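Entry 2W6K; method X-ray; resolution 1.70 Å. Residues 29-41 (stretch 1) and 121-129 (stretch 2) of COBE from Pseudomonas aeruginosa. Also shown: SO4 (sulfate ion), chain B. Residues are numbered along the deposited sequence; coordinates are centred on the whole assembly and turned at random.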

ATOM      1  N   ALA A  29      -9.602  -7.087   8.107  1.00  9.95           N
ATOM      2  CA  ALA A  29      -9.473  -8.574   8.040  1.00 11.14           C
ATOM      3  C   ALA A  29      -8.592  -9.000   6.861  1.00 10.75           C
ATOM      4  O   ALA A  29      -7.741  -9.879   6.981  1.00 12.21           O
ATOM      5  N   LEU A  30      -8.762  -8.336   5.732  1.00  9.94           N
ATOM      6  CA  LEU A  30      -7.953  -8.665   4.588  1.00  9.70           C
ATOM      7  C   LEU A  30      -6.496  -8.233   4.797  1.00  8.96           C
ATOM      8  O   LEU A  30      -5.569  -8.951   4.406  1.00  8.41           O
ATOM      9  N   LEU A  31      -6.314  -7.068   5.412  1.00  8.85           N
ATOM     10  CA  LEU A  31      -4.988  -6.563   5.726  1.00  8.56           C
ATOM     11  C   LEU A  31      -4.270  -7.545   6.656  1.00  8.82           C
ATOM     12  O   LEU A  31      -3.107  -7.876   6.416  1.00  8.61           O
ATOM     13  N   GLU A  32      -4.967  -7.993   7.697  1.00 10.56           N
ATOM     14  CA  GLU A  32      -4.384  -8.934   8.675  1.00 11.93           C
ATOM     15  C   GLU A  32      -3.954 -10.226   7.998  1.00 12.26           C
ATOM     16  O   GLU A  32      -2.860 -10.765   8.282  1.00 12.62           O
ATOM     17  N   ARG A  33      -4.799 -10.732   7.106  1.00 20.00           N
ATOM     18  CA  ARG A  33      -4.484 -11.939   6.353  1.00 20.00           C
ATOM     19  C   ARG A  33      -3.243 -11.741   5.487  1.00 20.00           C
ATOM     20  O   ARG A  33      -2.364 -12.600   5.439  1.00 13.63           O
ATOM     21  N   THR A  34      -3.182 -10.602   4.804  1.00 12.43           N
ATOM     22  CA  THR A  34      -2.088 -10.315   3.881  1.00 11.43           C
ATOM     23  C   THR A  34      -0.753 -10.191   4.625  1.00 11.61           C
ATOM     24  O   THR A  34       0.272 -10.740   4.197  1.00 11.72           O
ATOM     25  N   LEU A  35      -0.797  -9.505   5.758  1.00 10.09           N
ATOM     26  CA  LEU A  35       0.355  -9.365   6.629  1.00 11.10           C
ATOM     27  C   LEU A  35       0.814 -10.731   7.140  1.00 10.87           C
ATOM     28  O   LEU A  35       2.011 -11.002   7.168  1.00 12.55           O
ATOM     29  N   GLY A  36      -0.143 -11.562   7.540  1.00 11.43           N
ATOM     30  CA  GLY A  36       0.152 -12.917   8.088  1.00 12.19           C
ATOM     31  C   GLY A  36       0.903 -13.767   7.087  1.00 13.29           C
ATOM     32  O   GLY A  36       1.874 -14.468   7.437  1.00 12.35           O
ATOM     33  N   GLU A  37       0.466 -13.711   5.830  1.00 12.92           N
ATOM     34  CA  GLU A  37       1.120 -14.506   4.778  1.00 14.67           C
ATOM     35  C   GLU A  37       2.592 -14.187   4.689  1.00 13.74           C
ATOM     36  O   GLU A  37       3.420 -15.070   4.401  1.00 13.44           O
ATOM     37  N   HIS A  38       2.930 -12.921   4.925  1.00 13.55           N
ATOM     38  CA  HIS A  38       4.312 -12.470   4.911  1.00 13.36           C
ATOM     39  C   HIS A  38       4.963 -12.343   6.268  1.00 13.37           C
ATOM     40  O   HIS A  38       6.012 -11.713   6.395  1.00 14.16           O
ATOM     41  N   GLY A  39       4.370 -12.968   7.280  1.00 12.93           N
ATOM     42  CA  GLY A  39       4.984 -13.008   8.615  1.00 13.61           C
ATOM     43  C   GLY A  39       5.225 -11.632   9.194  1.00 14.07           C
ATOM     44  O   GLY A  39       6.156 -11.417   9.985  1.00 15.03           O
ATOM     45  N   ARG A  40       4.378 -10.677   8.789  1.00 14.16           N
ATOM     46  CA  ARG A  40       4.369  -9.333   9.357  1.00 15.21           C
ATOM     47  C   ARG A  40       3.184  -9.124  10.304  1.00 14.30           C
ATOM     48  O   ARG A  40       2.112  -9.647  10.089  1.00 15.42           O
ATOM     49  N   SER A  41       3.396  -8.354  11.352  1.00 15.87           N
ATOM     50  CA  SER A  41       2.309  -8.060  12.296  1.00 15.20           C
ATOM     51  C   SER A  41       1.724  -6.714  11.912  1.00 14.56           C
ATOM     52  O   SER A  41       2.439  -5.838  11.406  1.00 13.73           O
ATOM     53  N   LEU A 121       7.839  -4.699  -3.704  1.00 12.48           N
ATOM     54  CA  LEU A 121       6.685  -5.388  -3.179  1.00 12.32           C
ATOM     55  C   LEU A 121       7.114  -6.687  -2.533  1.00 12.50           C
ATOM     56  O   LEU A 121       8.006  -7.361  -3.038  1.00 12.13           O
ATOM     57  N   LEU A 122       6.464  -7.037  -1.432  1.00 12.59           N
ATOM     58  CA  LEU A 122       6.731  -8.322  -0.736  1.00 13.91           C
ATOM     59  C   LEU A 122       6.227  -9.497  -1.546  1.00 14.54           C
ATOM     60  O   LEU A 122       6.738 -10.634  -1.446  1.00 15.82           O
ATOM     61  N   GLY A 123       5.226  -9.229  -2.382  1.00 14.03           N
ATOM     62  CA  GLY A 123       4.603 -10.260  -3.190  1.00 15.22           C
ATOM     63  C   GLY A 123       3.478  -9.654  -3.973  1.00 14.67           C
ATOM     64  O   GLY A 123       3.141  -8.482  -3.779  1.00 14.39           O
ATOM     65  N   ALA A 124       2.863 -10.447  -4.845  1.00 14.96           N
ATOM     66  CA  ALA A 124       1.647 -10.035  -5.508  1.00 14.65           C
ATOM     67  C   ALA A 124       0.543  -9.661  -4.502  1.00 14.36           C
ATOM     68  O   ALA A 124       0.458 -10.226  -3.407  1.00 14.60           O
ATOM     69  N   LYS A 125      -0.318  -8.731  -4.892  1.00 12.76           N
ATOM     70  CA  LYS A 125      -1.418  -8.298  -4.014  1.00 12.22           C
ATOM     71  C   LYS A 125      -2.312  -9.475  -3.679  1.00 12.91           C
ATOM     72  O   LYS A 125      -2.435 -10.426  -4.478  1.00 13.52           O
ATOM     73  N   ARG A 126      -2.923  -9.418  -2.498  1.00 12.67           N
ATOM     74  CA  ARG A 126      -3.970 -10.375  -2.102  1.00 14.27           C
ATOM     75  C   ARG A 126      -5.334  -9.725  -2.360  1.00 14.53           C
ATOM     76  O   ARG A 126      -5.566  -8.541  -2.043  1.00 12.75           O
ATOM     77  N   SER A 127      -6.243 -10.493  -2.948  1.00 15.30           N
ATOM     78  CA  SER A 127      -7.505  -9.943  -3.422  1.00 17.17           C
ATOM     79  C   SER A 127      -8.702 -10.769  -2.949  1.00 18.56           C
ATOM     80  O   SER A 127      -8.604 -12.003  -2.830  1.00 18.37           O
ATOM     81  N   ASP A 128      -9.791 -10.079  -2.621  1.00 19.39           N
ATOM     82  CA  ASP A 128     -11.120 -10.711  -2.645  1.00 20.65           C
ATOM     83  C   ASP A 128     -12.001  -9.949  -3.615  1.00 21.70           C
ATOM     84  O   ASP A 128     -11.513  -9.193  -4.454  1.00 23.06           O
ATOM     85  N   ASP A 129     -13.312 -10.129  -3.542  1.00 22.64           N
ATOM     86  CA  ASP A 129     -14.156  -9.501  -4.543  1.00 23.30           C
ATOM     87  C   ASP A 129     -14.458  -8.000  -4.254  1.00 22.20           C
ATOM     88  O   ASP A 129     -14.873  -7.227  -5.145  1.00 24.18           O
TER

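This is a small helix-against-extended-segment contact, 498 Å² summed over both sides, in which one extended arginine crosses the helix, a leucine packs on the histidine just after its end, and one salt bridge but no hydrogen bond joins the two stretches. Leu30, Thr34 and Glu37, spaced four and three residues apart, bring one side of the helix to stretch 2, and His38, just beyond it, continues the contact, while Leu31 points away.

Arg126 gives the most surface. Its chi1 to chi3 are all t, so the extended chain runs across the helix: CG lies 4.0 Å from Leu30 CD1, CD lies 3.4 Å from Thr34 OG1, and NH1 reaches Glu37 OE2 at 3.0 Å to close the salt bridge. Glu37 meets it with chi1 m and chi2 t. The aliphatic part of the arginine thus serves as packing surface and its charged end meets a carboxylate. Arg33 adds its CB, 3.9 Å from Arg126 NE, before its own end leads away.

Leu30 (t, p) points in, and its CD2 also comes within 3.9 Å of Asp128 OD2. Thr34, sideways and m, turns its hydroxyl back to the helix, donating from OG1 to Leu30 O at 2.8 Å.

Where the helix gives out, His38 (chi1 m) carries the packing on. Leu122 (m, p) sets CB over one face of its ring, 4.1 Å from the centroid, a CH-pi contact. His38 ND1 gives a weak hydrogen bond to Thr34 O at 3.4 Å. A CB on Gly123 would sit 2.9 Å from His38 NE2, so the ring occupies space that glycine leaves free. Arg40 NH2 hydrogen-bonds His38 O at 2.8 Å, while Leu122 CD2 covers one face of the guanidinium.

Lys125 points away; its NZ donates to sulfate O3 at 2.9 Å, outside this interface.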

ATOM      1  CB  ALA A  29     -10.817  -9.249   7.963  1.00 11.33           C
ATOM      2  CB  LEU A  30      -8.525  -8.054   3.332  1.00  9.13           C
ATOM      3  CG  LEU A  30      -7.794  -8.413   2.031  1.00 12.01           C
ATOM      4  CD1 LEU A  30      -7.789  -9.919   1.729  1.00 14.90           C
ATOM      5  CD2 LEU A  30      -8.441  -7.684   0.876  1.00 12.87           C
ATOM      6  CB  LEU A  31      -5.079  -5.178   6.391  1.00  8.81           C
ATOM      7  CG  LEU A  31      -3.773  -4.479   6.816  1.00  8.70           C
ATOM      8  CD1 LEU A  31      -2.821  -4.269   5.622  1.00  9.46           C
ATOM      9  CD2 LEU A  31      -4.093  -3.159   7.450  1.00  8.90           C
ATOM     10  CB  GLU A  32      -5.410  -9.241   9.755  1.00 13.07           C
ATOM     11  CG  GLU A  32      -5.437  -8.252  10.849  1.00 18.82           C
ATOM     12  CD  GLU A  32      -6.255  -8.771  12.027  1.00 23.59           C
ATOM     13  OE1 GLU A  32      -5.697  -8.859  13.146  1.00 28.80           O
ATOM     14  OE2 GLU A  32      -7.432  -9.122  11.817  1.00 26.88           O
ATOM     15  CB  ARG A  33      -5.671 -12.352   5.481  1.00 20.00           C
ATOM     16  CG  ARG A  33      -6.215 -13.738   5.788  1.00 20.00           C
ATOM     17  CD  ARG A  33      -7.094 -13.724   7.029  1.00 20.00           C
ATOM     18  NE  ARG A  33      -6.306 -13.722   8.258  1.00 20.00           N
ATOM     19  CZ  ARG A  33      -6.707 -13.178   9.402  1.00 20.00           C
ATOM     20  NH1 ARG A  33      -5.923 -13.224  10.471  1.00 20.00           N
ATOM     21  NH2 ARG A  33      -7.893 -12.589   9.478  1.00 20.00           N
ATOM     22  CB  THR A  34      -2.388  -9.035   3.075  1.00 11.06           C
ATOM     23  OG1 THR A  34      -3.621  -9.204   2.354  1.00 13.20           O
ATOM     24  CG2 THR A  34      -1.276  -8.807   2.071  1.00 13.46           C
ATOM     25  CB  LEU A  35       0.024  -8.454   7.813  1.00 11.28           C
ATOM     26  CG  LEU A  35       0.011  -6.967   7.407  1.00 10.59           C
ATOM     27  CD1 LEU A  35      -0.720  -6.172   8.472  1.00 11.42           C
ATOM     28  CD2 LEU A  35       1.372  -6.360   7.168  1.00 12.87           C
ATOM     29  CB  GLU A  37       0.444 -14.255   3.442  1.00 15.13           C
ATOM     30  CG  GLU A  37      -0.927 -14.850   3.368  1.00 18.12           C
ATOM     31  CD  GLU A  37      -1.422 -14.921   1.941  1.00 25.74           C
ATOM     32  OE1 GLU A  37      -1.644 -13.854   1.323  1.00 28.06           O
ATOM     33  OE2 GLU A  37      -1.597 -16.056   1.447  1.00 28.60           O
ATOM     34  CB  HIS A  38       4.432 -11.178   4.111  1.00 14.46           C
ATOM     35  CG  HIS A  38       4.133 -11.377   2.660  1.00 15.14           C
ATOM     36  ND1 HIS A  38       2.891 -11.141   2.116  1.00 17.95           N
ATOM     37  CD2 HIS A  38       4.898 -11.869   1.655  1.00 16.48           C
ATOM     38  CE1 HIS A  38       2.918 -11.423   0.823  1.00 16.33           C
ATOM     39  NE2 HIS A  38       4.117 -11.880   0.521  1.00 18.29           N
ATOM     40  CB  ARG A  40       4.299  -8.272   8.262  1.00 15.22           C
ATOM     41  CG  ARG A  40       5.634  -7.697   7.821  1.00 19.88           C
ATOM     42  CD  ARG A  40       6.556  -8.739   7.394  1.00 18.76           C
ATOM     43  NE  ARG A  40       7.844  -8.250   6.902  1.00 20.61           N
ATOM     44  CZ  ARG A  40       8.625  -8.956   6.088  1.00 20.32           C
ATOM     45  NH1 ARG A  40       9.784  -8.453   5.677  1.00 20.89           N
ATOM     46  NH2 ARG A  40       8.237 -10.159   5.662  1.00 18.24           N
ATOM     47  CB  SER A  41       2.893  -7.988  13.708  1.00 17.34           C
ATOM     48  OG  SER A  41       2.009  -7.415  14.653  1.00 16.42           O
ATOM     49  CB  LEU A 121       5.728  -5.694  -4.316  1.00 10.97           C
ATOM     50  CG  LEU A 121       5.056  -4.458  -4.928  1.00 12.08           C
ATOM     51  CD1 LEU A 121       4.528  -4.751  -6.330  1.00 14.63           C
ATOM     52  CD2 LEU A 121       3.934  -4.011  -4.006  1.00 10.18           C
ATOM     53  CB  LEU A 122       6.067  -8.293   0.640  1.00 14.66           C
ATOM     54  CG  LEU A 122       6.895  -7.581   1.709  1.00 16.62           C
ATOM     55  CD1 LEU A 122       6.981  -6.105   1.468  1.00 22.31           C
ATOM     56  CD2 LEU A 122       6.226  -7.892   3.027  1.00 17.34           C
ATOM     57  CB  ALA A 124       1.158 -11.167  -6.412  1.00 16.23           C
ATOM     58  CB  LYS A 125      -2.235  -7.233  -4.714  1.00 11.29           C
ATOM     59  CG  LYS A 125      -3.108  -7.806  -5.805  1.00 12.25           C
ATOM     60  CD  LYS A 125      -3.641  -6.733  -6.714  1.00 15.40           C
ATOM     61  CE  LYS A 125      -4.583  -7.357  -7.703  1.00 15.30           C
ATOM     62  NZ  LYS A 125      -4.814  -6.474  -8.867  1.00 17.25           N
ATOM     63  CB  ARG A 126      -3.785 -10.792  -0.648  1.00 13.99           C
ATOM     64  CG  ARG A 126      -4.830 -11.804  -0.134  1.00 16.34           C
ATOM     65  CD  ARG A 126      -4.500 -12.273   1.289  1.00 18.26           C
ATOM     66  NE  ARG A 126      -5.429 -13.313   1.739  0.80 24.12           N
ATOM     67  CZ  ARG A 126      -5.325 -14.613   1.465  0.80 27.58           C
ATOM     68  NH1 ARG A 126      -4.329 -15.079   0.719  0.80 27.63           N
ATOM     69  NH2 ARG A 126      -6.243 -15.459   1.936  0.80 27.86           N
ATOM     70  CB  SER A 127      -7.503  -9.947  -4.954  1.00 17.43           C
ATOM     71  OG  SER A 127      -6.439  -9.150  -5.449  1.00 19.95           O
ATOM     72  CB  ASP A 128     -11.710 -10.919  -1.244  1.00 21.60           C
ATOM     73  CG  ASP A 128     -11.889  -9.624  -0.462  1.00 19.00           C
ATOM     74  OD1 ASP A 128     -12.166  -8.603  -1.086  1.00 17.12           O
ATOM     75  OD2 ASP A 128     -11.762  -9.659   0.783  1.00 21.94           O
ATOM     76  CB  ASP A 129     -15.358 -10.421  -4.746  0.60 23.86           C
ATOM     77  CG  ASP A 129     -14.919 -11.895  -4.850  0.60 25.32           C
ATOM     78  OD1 ASP A 129     -14.461 -12.314  -5.935  0.60 24.75           O
ATOM     79  OD2 ASP A 129     -14.964 -12.630  -3.831  0.60 30.26           O
TER
HETATM   80  S   SO4 B1140      -6.214  -2.964  -7.315  1.00 13.59           S
HETATM   81  O1  SO4 B1140      -7.474  -3.776  -7.275  1.00 19.44           O
HETATM   82  O2  SO4 B1140      -6.410  -1.814  -8.186  1.00 16.13           O
HETATM   83  O3  SO4 B1140      -5.167  -3.809  -7.852  1.00 17.46           O
HETATM   84  O4  SO4 B1140      -5.912  -2.535  -5.980  1.00 18.00           O